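Local coordinates for Lys-gingipain catalytic subunit (Porphyromonas gingivalis, PDB 6I9A), which cleaves proteins after lysine as a secreted cysteine protease of family C25 and may act as a virulence factor in periodontal disease, at residues V100-Y104 and W354-H358; K135-Y139 and K271-A275; L204-V208 and A234-K240; A388-A394 and G418-M424. All coordinates share one frame; numbering follows the deposited sequence. Where two conformers were deposited one is given.

Interaction 1: residues V100-Y104 and W354-H358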
loop_
_atom_site.group_PDB
_atom_site.type_symbol
_atom_site.label_atom_id
_atom_site.label_comp_id
_atom_site.label_asym_id
_atom_site.label_seq_id
_atom_site.Cartn_x
_atom_site.Cartn_y
_atom_site.Cartn_z
ATOM N N VAL A 100 -11.191 -8.605 -14.178
ATOM C CA VAL A 100 -11.756 -7.925 -13.011
ATOM C C VAL A 100 -10.913 -6.719 -12.639
ATOM O O VAL A 100 -9.665 -6.721 -12.698
ATOM C CB VAL A 100 -11.934 -8.921 -11.831
ATOM C CG1 VAL A 100 -10.585 -9.378 -11.233
ATOM C CG2 VAL A 100 -12.875 -8.343 -10.766
ATOM N N THR A 101 -11.608 -5.669 -12.157
ATOM C CA THR A 101 -10.972 -4.471 -11.628
ATOM C C THR A 101 -11.838 -3.909 -10.535
ATOM O O THR A 101 -13.077 -4.014 -10.542
ATOM C CB THR A 101 -10.740 -3.381 -12.722
ATOM O OG1 THR A 101 -9.986 -2.287 -12.201
ATOM C CG2 THR A 101 -12.032 -2.824 -13.341
ATOM N N ASP A 102 -11.141 -3.217 -9.626
ATOM C CA ASP A 102 -11.752 -2.413 -8.570
ATOM C C ASP A 102 -11.702 -0.926 -8.928
ATOM O O ASP A 102 -12.173 -0.091 -8.153
ATOM C CB ASP A 102 -11.038 -2.617 -7.216
ATOM C CG ASP A 102 -11.354 -3.934 -6.567
ATOM O OD1 ASP A 102 -12.422 -4.494 -6.877
ATOM O OD2 ASP A 102 -10.520 -4.410 -5.725
ATOM N N LEU A 103 -11.162 -0.586 -10.119
ATOM C CA LEU A 103 -10.986 0.833 -10.443
ATOM C C LEU A 103 -12.273 1.621 -10.332
ATOM O O LEU A 103 -12.231 2.793 -9.879
ATOM C CB LEU A 103 -10.461 0.965 -11.890
ATOM C CG LEU A 103 -10.255 2.426 -12.359
ATOM C CD1 LEU A 103 -9.239 3.185 -11.528
ATOM C CD2 LEU A 103 -9.867 2.463 -13.822
ATOM N N TYR A 104 -13.395 1.042 -10.790
ATOM C CA TYR A 104 -14.614 1.860 -10.893
ATOM C C TYR A 104 -15.314 2.074 -9.546
ATOM O O TYR A 104 -16.177 2.944 -9.470
ATOM C CB TYR A 104 -15.515 1.283 -11.969
ATOM C CG TYR A 104 -14.793 1.435 -13.296
ATOM C CD1 TYR A 104 -14.268 0.323 -13.957
ATOM C CD2 TYR A 104 -14.529 2.697 -13.820
ATOM C CE1 TYR A 104 -13.516 0.458 -15.126
ATOM C CE2 TYR A 104 -13.780 2.852 -14.979
ATOM C CZ TYR A 104 -13.278 1.729 -15.632
ATOM O OH TYR A 104 -12.483 1.886 -16.743
ATOM N N TRP A 354 -4.449 1.743 -15.329
ATOM C CA TRP A 354 -5.238 2.120 -14.148
ATOM C C TRP A 354 -6.247 1.041 -13.827
ATOM O O TRP A 354 -6.518 0.826 -12.641
ATOM C CB TRP A 354 -5.877 3.492 -14.375
ATOM C CG TRP A 354 -4.879 4.615 -14.319
ATOM C CD1 TRP A 354 -4.270 5.245 -15.384
ATOM C CD2 TRP A 354 -4.298 5.173 -13.128
ATOM N NE1 TRP A 354 -3.371 6.178 -14.926
ATOM C CE2 TRP A 354 -3.361 6.158 -13.535
ATOM C CE3 TRP A 354 -4.460 4.911 -11.760
ATOM C CZ2 TRP A 354 -2.618 6.913 -12.612
ATOM C CZ3 TRP A 354 -3.752 5.674 -10.859
ATOM C CH2 TRP A 354 -2.816 6.643 -11.272
ATOM N N GLU A 355 -6.815 0.334 -14.829
ATOM C CA GLU A 355 -7.703 -0.795 -14.567
ATOM C C GLU A 355 -6.949 -2.053 -14.093
ATOM O O GLU A 355 -7.556 -2.933 -13.467
ATOM C CB GLU A 355 -8.460 -1.179 -15.840
ATOM C CG GLU A 355 -9.561 -0.220 -16.275
ATOM C CD GLU A 355 -10.315 -0.695 -17.497
ATOM O OE1 GLU A 355 -9.805 -1.562 -18.247
ATOM O OE2 GLU A 355 -11.449 -0.211 -17.692
ATOM N N ALA A 356 -5.685 -2.194 -14.491
ATOM C CA ALA A 356 -4.951 -3.440 -14.310
ATOM C C ALA A 356 -4.378 -3.642 -12.901
ATOM O O ALA A 356 -4.534 -4.700 -12.302
ATOM C CB ALA A 356 -3.791 -3.502 -15.313
ATOM N N TYR A 357 -3.622 -2.635 -12.420
ATOM C CA TYR A 357 -2.871 -2.799 -11.169
ATOM C C TYR A 357 -3.753 -2.653 -9.957
ATOM O O TYR A 357 -4.662 -1.783 -9.909
ATOM C CB TYR A 357 -1.669 -1.866 -11.149
ATOM C CG TYR A 357 -0.428 -2.516 -11.750
ATOM C CD1 TYR A 357 -0.168 -2.463 -13.125
ATOM C CD2 TYR A 357 0.445 -3.254 -10.958
ATOM C CE1 TYR A 357 0.945 -3.102 -13.669
ATOM C CE2 TYR A 357 1.567 -3.867 -11.499
ATOM C CZ TYR A 357 1.818 -3.778 -12.849
ATOM O OH TYR A 357 2.961 -4.385 -13.321
ATOM N N HIS A 358 -3.506 -3.504 -8.969
ATOM C CA HIS A 358 -4.255 -3.492 -7.715
ATOM C C HIS A 358 -3.338 -3.672 -6.550
ATOM O O HIS A 358 -2.290 -4.311 -6.660
ATOM C CB HIS A 358 -5.254 -4.681 -7.717
ATOM C CG HIS A 358 -6.412 -4.484 -8.659
ATOM N ND1 HIS A 358 -6.281 -4.662 -10.011
ATOM C CD2 HIS A 358 -7.681 -4.065 -8.401
ATOM C CE1 HIS A 358 -7.473 -4.355 -10.544
ATOM N NE2 HIS A 358 -8.345 -3.983 -9.606
HETATM O O HOH W 1 -8.333 -5.334 -14.797
#
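Tyr-104 OH donates to the Glu-355 carboxylate at 2.5 Å, reaching the lone pair of OE2 that faces away from OE1, with ring and carboxylate planes 85° apart. The same OE2 accepts from Lys-95 N, while OE1 takes the amides of Lys-96 and Thr-97, so several donors fix this buried carboxylate. Thr-101 OG1 works in both directions: it donates to Glu-355 O at 2.8 Å and accepts from Leu-103 N, capping the turn into helix 103-106. The hydroxyl gets there by standing anti to its own backbone N (chi1 -174°). His-358 presents NE2 to Asp-102 N, 2.9 Å away and in the imidazole plane, while its ND1 donates to Ala-356 O. The contact thus joins the end of helix 350-356 and edge strand 357-361 of the six-stranded sheet to the connection between strand 100-101 and helix 103-106, within the C25 catalytic region. A water sits within hydrogen-bonding distance of Val-100 O and Glu-355 O. Phe-254, a ligand of one calcium, lies beside His-358, and Asp-102 turns its carboxylate to a salt bridge with Arg-120. Apolar packing is lighter: Leu-103 CD2 rests on Glu-355 CG at 3.6 Å and lies 4.2 Å from Trp-354 CB.

Interaction 2: residues K135-Y139 and K271-A275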
loop_
_atom_site.group_PDB
_atom_site.type_symbol
_atom_site.label_atom_id
_atom_site.label_comp_id
_atom_site.label_asym_id
_atom_site.label_seq_id
_atom_site.Cartn_x
_atom_site.Cartn_y
_atom_site.Cartn_z
ATOM N N LYS A 135 -0.339 -9.544 10.426
ATOM C CA LYS A 135 0.927 -9.127 9.795
ATOM C C LYS A 135 1.023 -7.620 9.713
ATOM O O LYS A 135 2.058 -7.014 9.968
ATOM C CB LYS A 135 1.062 -9.759 8.408
ATOM C CG LYS A 135 1.254 -11.302 8.523
ATOM C CD LYS A 135 1.469 -11.976 7.157
ATOM C CE LYS A 135 0.181 -12.126 6.412
ATOM N NZ LYS A 135 0.398 -12.830 5.095
ATOM N N VAL A 136 -0.091 -6.971 9.316
ATOM C CA VAL A 136 -0.122 -5.494 9.259
ATOM C C VAL A 136 0.175 -4.884 10.618
ATOM O O VAL A 136 0.968 -3.967 10.720
ATOM C CB VAL A 136 -1.488 -5.009 8.738
ATOM C CG1 VAL A 136 -1.614 -3.506 8.896
ATOM C CG2 VAL A 136 -1.677 -5.452 7.292
ATOM N N LEU A 137 -0.452 -5.413 11.681
ATOM C CA LEU A 137 -0.285 -4.859 13.027
ATOM C C LEU A 137 1.166 -4.998 13.483
ATOM O O LEU A 137 1.736 -4.059 14.045
ATOM C CB LEU A 137 -1.221 -5.584 14.023
ATOM C CG LEU A 137 -2.717 -5.297 13.861
ATOM C CD1 LEU A 137 -3.548 -6.152 14.797
ATOM C CD2 LEU A 137 -2.993 -3.824 14.163
ATOM N N MET A 138 1.770 -6.175 13.257
ATOM C CA MET A 138 3.158 -6.338 13.685
ATOM C C MET A 138 4.067 -5.383 12.933
ATOM O O MET A 138 4.966 -4.751 13.496
ATOM C CB MET A 138 3.618 -7.777 13.461
ATOM C CG MET A 138 5.104 -7.907 13.737
ATOM S SD MET A 138 5.699 -9.581 14.018
ATOM C CE MET A 138 5.051 -9.830 15.712
ATOM N N TYR A 139 3.808 -5.225 11.616
ATOM C CA TYR A 139 4.670 -4.364 10.827
ATOM C C TYR A 139 4.526 -2.896 11.219
ATOM O O TYR A 139 5.520 -2.190 11.469
ATOM C CB TYR A 139 4.330 -4.551 9.327
ATOM C CG TYR A 139 5.280 -3.798 8.418
ATOM C CD1 TYR A 139 6.485 -4.380 8.000
ATOM C CD2 TYR A 139 4.985 -2.506 7.978
ATOM C CE1 TYR A 139 7.358 -3.699 7.189
ATOM C CE2 TYR A 139 5.860 -1.815 7.154
ATOM C CZ TYR A 139 7.024 -2.429 6.734
ATOM O OH TYR A 139 7.872 -1.753 5.898
ATOM N N LYS A 271 3.369 -15.689 7.686
ATOM C CA LYS A 271 4.378 -15.821 6.627
ATOM C C LYS A 271 3.898 -14.947 5.476
ATOM O O LYS A 271 2.788 -14.428 5.505
ATOM C CB LYS A 271 4.563 -17.300 6.252
ATOM C CG LYS A 271 3.331 -17.881 5.557
ATOM C CD LYS A 271 3.390 -19.409 5.303
ATOM C CE LYS A 271 3.392 -20.269 6.553
ATOM N NZ LYS A 271 2.039 -20.352 7.191
ATOM N N GLY A 272 4.709 -14.865 4.439
ATOM C CA GLY A 272 4.299 -14.077 3.273
ATOM C C GLY A 272 4.303 -12.574 3.536
ATOM O O GLY A 272 5.160 -12.020 4.249
ATOM N N ALA A 273 3.350 -11.896 2.861
ATOM C CA ALA A 273 3.321 -10.436 2.756
ATOM C C ALA A 273 2.234 -9.783 3.583
ATOM O O ALA A 273 1.196 -10.400 3.834
ATOM C CB ALA A 273 3.048 -10.101 1.256
ATOM N N TYR A 274 2.425 -8.487 3.891
ATOM C CA TYR A 274 1.312 -7.693 4.435
ATOM C C TYR A 274 0.553 -6.950 3.324
ATOM O O TYR A 274 -0.584 -6.525 3.539
ATOM C CB TYR A 274 1.811 -6.700 5.496
ATOM C CG TYR A 274 2.778 -5.667 4.979
ATOM C CD1 TYR A 274 2.325 -4.560 4.259
ATOM C CD2 TYR A 274 4.154 -5.804 5.166
ATOM C CE1 TYR A 274 3.214 -3.590 3.794
ATOM C CE2 TYR A 274 5.054 -4.837 4.694
ATOM C CZ TYR A 274 4.578 -3.760 3.968
ATOM O OH TYR A 274 5.405 -2.783 3.496
ATOM N N ALA A 275 1.136 -6.848 2.119
ATOM C CA ALA A 275 0.478 -6.211 0.973
ATOM C C ALA A 275 1.185 -6.716 -0.265
ATOM O O ALA A 275 2.371 -7.070 -0.259
ATOM C CB ALA A 275 0.561 -4.701 1.053
#
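Lys-271 meets Lys-135 through its backbone: its carbonyl O receives Lys-135 NZ at 2.9 Å, nearly along the C=O axis, while its own CB points away from the helix and its NZ bonds to Lys-269 O. Gly-272, at positive phi, lies between the two residues whose carbonyls meet the Lys-135 nitrogen. Ala-273 then supplies the second acceptor across the contact, its O lying 2.9 Å from Lys-135 NZ, with the donor tilted 34° from the carbonyl plane. To reach this point the lysine runs out extended from helix 126-141 and bends once, at chi3 (-78°), so that CD and CE also brush the two oxygens.

At Tyr-274 the chain turns a corner, and the contact becomes apolar. Tyr-274 CB lies 4.1 Å from Val-136 CG2. The Tyr-274 ring, with CG set between backbone N and carbonyl carbon, lies against that of Tyr-139. The planes are inclined by 32° and the centroids are 4.3 Å apart; Tyr-274 CE2 sits over the centre of the Tyr-139 ring, 3.6 Å from Tyr-139 CE1. Tyr-368 also meets the Tyr-139 ring. The helix is thereby packed against the start of strand 273-279 in the six-stranded sheet of the catalytic region.

Thr-266 O and Val-268 O are further acceptors for Lys-135 NZ; four carbonyls exceed its three protons, so an N-H must be shared or one bond be weaker. A buried ammonium ringed by carbonyl oxygens is consistent with a retained positive charge, stabilised by peptide dipoles without a carboxylate among these acceptors.

Interaction 3: residues L204-V208 and A234-K240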
loop_
_atom_site.group_PDB
_atom_site.type_symbol
_atom_site.label_atom_id
_atom_site.label_comp_id
_atom_site.label_asym_id
_atom_site.label_seq_id
_atom_site.Cartn_x
_atom_site.Cartn_y
_atom_site.Cartn_z
ATOM N N LEU A 204 13.109 -14.999 0.938
ATOM C CA LEU A 204 11.791 -14.683 1.482
ATOM C C LEU A 204 11.576 -15.329 2.831
ATOM O O LEU A 204 10.857 -14.783 3.663
ATOM C CB LEU A 204 10.700 -15.207 0.537
ATOM C CG LEU A 204 10.656 -14.576 -0.876
ATOM C CD1 LEU A 204 9.506 -15.186 -1.639
ATOM C CD2 LEU A 204 10.499 -13.042 -0.810
ATOM N N ASN A 205 12.252 -16.457 3.078
ATOM C CA ASN A 205 12.162 -17.144 4.359
ATOM C C ASN A 205 13.032 -16.491 5.402
ATOM O O ASN A 205 12.602 -16.304 6.549
ATOM C CB ASN A 205 12.607 -18.591 4.192
ATOM C CG ASN A 205 11.662 -19.416 3.408
ATOM O OD1 ASN A 205 10.438 -19.306 3.552
ATOM N ND2 ASN A 205 12.206 -20.259 2.550
ATOM N N THR A 206 14.280 -16.151 5.047
ATOM C CA THR A 206 15.213 -15.635 6.045
ATOM C C THR A 206 14.891 -14.203 6.426
ATOM O O THR A 206 15.174 -13.803 7.567
ATOM C CB THR A 206 16.665 -15.771 5.585
ATOM O OG1 THR A 206 16.806 -15.046 4.369
ATOM C CG2 THR A 206 17.082 -17.229 5.377
ATOM N N GLY A 207 14.320 -13.437 5.506
ATOM C CA GLY A 207 13.809 -12.114 5.832
ATOM C C GLY A 207 14.207 -11.053 4.848
ATOM O O GLY A 207 15.386 -10.737 4.674
ATOM N N VAL A 208 13.173 -10.462 4.239
ATOM C CA VAL A 208 13.317 -9.259 3.430
ATOM C C VAL A 208 12.109 -8.369 3.720
ATOM O O VAL A 208 11.024 -8.865 4.050
ATOM C CB VAL A 208 13.403 -9.540 1.908
ATOM C CG1 VAL A 208 14.713 -10.245 1.551
ATOM C CG2 VAL A 208 12.188 -10.320 1.406
ATOM N N ALA A 234 4.299 -22.633 2.174
ATOM C CA ALA A 234 5.404 -23.257 2.888
ATOM C C ALA A 234 6.494 -22.260 3.293
ATOM O O ALA A 234 7.509 -22.695 3.827
ATOM C CB ALA A 234 6.009 -24.351 2.006
ATOM N N LEU A 235 6.298 -20.919 3.090
ATOM C CA LEU A 235 7.260 -19.934 3.575
ATOM C C LEU A 235 7.402 -20.028 5.109
ATOM O O LEU A 235 6.468 -20.458 5.807
ATOM C CB LEU A 235 6.816 -18.523 3.184
ATOM C CG LEU A 235 6.953 -18.212 1.689
ATOM C CD1 LEU A 235 6.228 -16.892 1.407
ATOM C CD2 LEU A 235 8.429 -18.057 1.299
ATOM N N THR A 236 8.547 -19.591 5.615
ATOM C CA THR A 236 8.830 -19.718 7.044
ATOM C C THR A 236 9.161 -18.372 7.670
ATOM O O THR A 236 9.716 -18.335 8.785
ATOM C CB THR A 236 10.026 -20.702 7.244
ATOM O OG1 THR A 236 11.176 -20.089 6.699
ATOM C CG2 THR A 236 9.788 -22.069 6.637
ATOM N N ASN A 237 8.810 -17.231 7.019
ATOM C CA ASN A 237 9.221 -15.909 7.482
ATOM C C ASN A 237 8.317 -15.353 8.586
ATOM O O ASN A 237 7.807 -14.232 8.508
ATOM C CB ASN A 237 9.264 -14.917 6.296
ATOM C CG ASN A 237 7.983 -14.742 5.532
ATOM O OD1 ASN A 237 7.344 -15.716 5.114
ATOM N ND2 ASN A 237 7.551 -13.495 5.375
ATOM N N LYS A 238 8.153 -16.141 9.657
ATOM C CA LYS A 238 7.394 -15.681 10.807
ATOM C C LYS A 238 8.018 -14.402 11.305
ATOM O O LYS A 238 9.242 -14.288 11.429
ATOM C CB LYS A 238 7.322 -16.771 11.895
ATOM C CG LYS A 238 6.570 -16.309 13.162
ATOM C CD LYS A 238 6.344 -17.444 14.152
ATOM C CE LYS A 238 5.872 -16.913 15.490
ATOM N NZ LYS A 238 5.677 -17.996 16.480
ATOM N N ASP A 239 7.155 -13.393 11.570
ATOM C CA ASP A 239 7.517 -12.092 12.096
ATOM C C ASP A 239 8.375 -11.266 11.144
ATOM O O ASP A 239 8.916 -10.249 11.556
ATOM C CB ASP A 239 8.227 -12.229 13.456
ATOM C CG ASP A 239 7.422 -12.843 14.588
ATOM O OD1 ASP A 239 6.192 -12.864 14.510
ATOM O OD2 ASP A 239 8.039 -13.353 15.535
ATOM N N LYS A 240 8.439 -11.638 9.852
ATOM C CA LYS A 240 9.292 -10.920 8.895
ATOM C C LYS A 240 8.514 -10.650 7.614
ATOM O O LYS A 240 8.814 -11.192 6.532
ATOM C CB LYS A 240 10.557 -11.756 8.633
ATOM C CG LYS A 240 11.469 -11.825 9.895
ATOM C CD LYS A 240 12.700 -12.690 9.634
ATOM C CE LYS A 240 12.376 -14.147 9.432
ATOM N NZ LYS A 240 13.578 -15.069 9.575
HETATM O O HOH W 2 10.835 -12.101 4.654
HETATM O O HOH W 3 12.549 -17.723 9.017
#
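Lys-240 reaches across to the end of helix 202-206, its CB pointing toward the segment 204-208. CG continues beside the backbone N, and a bend at chi3 (-67°) brings the end of the chain round to the helix carbonyls. CD passes 4.0 Å from Gly-207 CA and 3.4 Å from Thr-206 O. CE lies near both Thr-206 O and Asn-205 O. At the tip, NZ donates to Thr-206 O at 2.9 Å, approaching from above the carbonyl plane, and makes a weak bond to Asn-205 O. NZ also donates to a water that lies within hydrogen-bonding distance of Asn-205 O and Thr-236 O and can donate to them.

Asn-205 secures the other end of the loop. Its OD1 accepts Thr-236 N at 2.8 Å, the donor lying 35° out of the amide plane, and its ND2 bonds to a glycerol probably from the crystallisation liquor. Next to this, Leu-235 CD2 packs on Leu-204 CB at 3.7 Å. Between the two anchor points Asn-237 presses CB against Leu-204 O, and its ND2 ties back to Lys-240 O in the plane of its own amide. A second water joins Leu-204 O, Val-208 N and Lys-240 O, linking the last turn of the helix and Val-208 beyond it to the loop.

Gly-207 leaves the helix at positive phi (134°), at backbone angles suited to a residue without a side chain. The Lys-240 ammonium group thus meets the last carbonyls of helix 202-206 from a type II beta turn, Asn-237 to Lys-240, in the loop leading to strand 242-247; Asn-237 is also the centre of an inverse gamma turn.

Interaction 4: residues A388-A394 and G418-M424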
loop_
_atom_site.group_PDB
_atom_site.type_symbol
_atom_site.label_atom_id
_atom_site.label_comp_id
_atom_site.label_asym_id
_atom_site.label_seq_id
_atom_site.Cartn_x
_atom_site.Cartn_y
_atom_site.Cartn_z
ATOM N N ALA A 388 -10.369 22.514 22.947
ATOM C CA ALA A 388 -10.519 22.364 21.509
ATOM C C ALA A 388 -9.250 21.807 20.869
ATOM O O ALA A 388 -9.339 21.241 19.765
ATOM C CB ALA A 388 -10.863 23.713 20.870
ATOM N N SER A 389 -8.107 21.982 21.513
ATOM C CA SER A 389 -6.854 21.450 20.959
ATOM C C SER A 389 -5.852 21.293 22.037
ATOM O O SER A 389 -6.000 21.888 23.128
ATOM C CB SER A 389 -6.326 22.368 19.857
ATOM O OG SER A 389 -5.943 23.639 20.363
ATOM N N TYR A 390 -4.781 20.528 21.750
ATOM C CA TYR A 390 -3.618 20.385 22.599
ATOM C C TYR A 390 -2.376 20.491 21.763
ATOM O O TYR A 390 -2.360 20.012 20.634
ATOM C CB TYR A 390 -3.546 19.041 23.337
ATOM C CG TYR A 390 -4.769 18.701 24.155
ATOM C CD1 TYR A 390 -4.960 19.243 25.425
ATOM C CD2 TYR A 390 -5.729 17.822 23.669
ATOM C CE1 TYR A 390 -6.088 18.930 26.179
ATOM C CE2 TYR A 390 -6.847 17.477 24.421
ATOM C CZ TYR A 390 -7.026 18.035 25.679
ATOM O OH TYR A 390 -8.170 17.715 26.379
ATOM N N SER A 391 -1.294 21.020 22.308
ATOM C CA SER A 391 0.011 20.999 21.631
ATOM C C SER A 391 0.765 19.779 22.105
ATOM O O SER A 391 0.839 19.479 23.296
ATOM C CB SER A 391 0.782 22.282 21.942
ATOM O OG SER A 391 0.944 22.489 23.340
ATOM N N ILE A 392 1.361 19.055 21.129
ATOM C CA ILE A 392 2.183 17.890 21.365
ATOM C C ILE A 392 3.410 18.095 20.486
ATOM O O ILE A 392 3.236 18.455 19.330
ATOM C CB ILE A 392 1.425 16.547 21.134
ATOM C CG1 ILE A 392 0.303 16.413 22.214
ATOM C CG2 ILE A 392 2.401 15.413 21.180
ATOM C CD1 ILE A 392 -0.539 15.144 22.235
ATOM N N GLN A 393 4.616 17.903 21.022
ATOM C CA GLN A 393 5.769 18.130 20.175
ATOM C C GLN A 393 6.293 16.799 19.641
ATOM O O GLN A 393 6.314 15.793 20.338
ATOM C CB GLN A 393 6.830 18.953 20.895
ATOM C CG GLN A 393 6.300 20.339 21.317
ATOM C CD GLN A 393 5.410 20.285 22.543
ATOM O OE1 GLN A 393 5.595 19.447 23.437
ATOM N NE2 GLN A 393 4.441 21.196 22.619
ATOM N N ALA A 394 6.717 16.833 18.375
ATOM C CA ALA A 394 7.250 15.661 17.687
ATOM C C ALA A 394 8.024 16.139 16.487
ATOM O O ALA A 394 7.840 17.268 16.048
ATOM C CB ALA A 394 6.135 14.703 17.277
ATOM N N GLY A 418 8.320 21.490 14.847
ATOM C CA GLY A 418 8.063 20.325 15.686
ATOM C C GLY A 418 6.879 20.447 16.629
ATOM O O GLY A 418 6.809 19.698 17.606
ATOM N N VAL A 419 5.910 21.328 16.318
ATOM C CA VAL A 419 4.739 21.497 17.153
ATOM C C VAL A 419 3.545 21.010 16.433
ATOM O O VAL A 419 3.204 21.544 15.379
ATOM C CB VAL A 419 4.552 22.986 17.556
ATOM C CG1 VAL A 419 3.284 23.163 18.377
ATOM C CG2 VAL A 419 5.752 23.505 18.333
ATOM N N ALA A 420 2.864 19.992 16.999
ATOM C CA ALA A 420 1.583 19.516 16.487
ATOM C C ALA A 420 0.461 20.132 17.308
ATOM O O ALA A 420 0.448 19.975 18.530
ATOM C CB ALA A 420 1.496 17.997 16.552
ATOM N N THR A 421 -0.470 20.795 16.629
ATOM C CA THR A 421 -1.657 21.315 17.299
ATOM C C THR A 421 -2.741 20.273 16.990
ATOM O O THR A 421 -3.214 20.133 15.855
ATOM C CB THR A 421 -1.994 22.741 16.825
ATOM O OG1 THR A 421 -0.880 23.572 17.122
ATOM C CG2 THR A 421 -3.258 23.298 17.523
ATOM N N VAL A 422 -3.028 19.447 17.989
ATOM C CA VAL A 422 -3.975 18.346 17.853
ATOM C C VAL A 422 -5.384 18.886 18.007
ATOM O O VAL A 422 -5.776 19.316 19.116
ATOM C CB VAL A 422 -3.677 17.240 18.886
ATOM C CG1 VAL A 422 -4.680 16.075 18.754
ATOM C CG2 VAL A 422 -2.247 16.721 18.740
ATOM N N SER A 423 -6.123 18.905 16.932
ATOM C CA SER A 423 -7.491 19.454 16.889
ATOM C C SER A 423 -8.435 18.382 17.373
ATOM O O SER A 423 -8.536 17.286 16.786
ATOM C CB SER A 423 -7.834 19.902 15.464
ATOM O OG SER A 423 -7.721 18.817 14.548
ATOM N N MET A 424 -9.175 18.697 18.444
ATOM C CA MET A 424 -10.050 17.726 19.074
ATOM C C MET A 424 -11.430 17.764 18.484
ATOM O O MET A 424 -12.246 18.628 18.819
ATOM C CB MET A 424 -10.107 17.969 20.597
ATOM C CG MET A 424 -8.756 17.922 21.252
ATOM S SD MET A 424 -7.906 16.330 21.058
ATOM C CE MET A 424 -8.968 15.311 22.026
#
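Tyr-390 and Val-422 form a hydrogen-bonded pair, with Val-422 N to Tyr-390 O at 2.8 Å and Tyr-390 N to Val-422 O at 3.1 Å. Strands 389-394 and 419-424 are antiparallel neighbours in the sheet assembly of the C-terminal immunoglobulin-like domain, their directions 152° apart. Ile-392 and Ala-420 make the next reciprocal pair, and single bonds from Met-424 N to Ala-388 O and from Ala-394 N to Gly-418 O extend the pairing at its two ends. In the non-hydrogen-bonded pairs between, the CA atoms of Ser-389, Ser-391 and Gln-393 lie close to carbonyl oxygens in CA-H...O contacts; Ser-391 CA lies 3.3 Å from Ala-420 O.

Side chains alternate between two faces. The one bearing Ser-389, Ser-391, Gln-393, Val-419, Thr-421 and Ser-423 is mostly polar and more open to solvent. The other, with Tyr-390, Ile-392, Ala-420 and Val-422, is buried: Ile-392 CD1 meets Val-422 CG2 at 4.2 Å, and Val-400, Ile-402 and Val-436 from strands 399-404 and 432-439 cover it.

Tyr-390 OH is held by Pro-384 O, which fixes the far end of the ring. Met-424, bent at chi2 (-60°) and again at chi3, folds back to this ring in a Met-aromatic contact: SD approaches the ring edge, 78° off its normal and 3.7 Å from both Tyr-390 CD2 and Tyr-390 CE2.

Interactions 1, 2 and 3 belong to the C25 catalytic region, whereas interaction 4 lies in the C-terminal immunoglobulin-like domain. Along the chain, interaction 3 is nested within the loop closed by interaction 2, and both lie inside that closed by interaction 1; interaction 4 follows. Interactions 1 and 2 reach neighbouring strands 357-361 and 273-279 of the six-stranded sheet, their centres about 23 Å apart. Interactions 2 and 3, with centres about 11 Å apart, touch directly: Asn-237 OD1 probably accepts a hydrogen bond from Gly-272 N at 2.9 Å, joining the loops before strands 242-247 and 273-279. Interaction 4, centred about 31 to 39 Å from the others, lies in a separate domain.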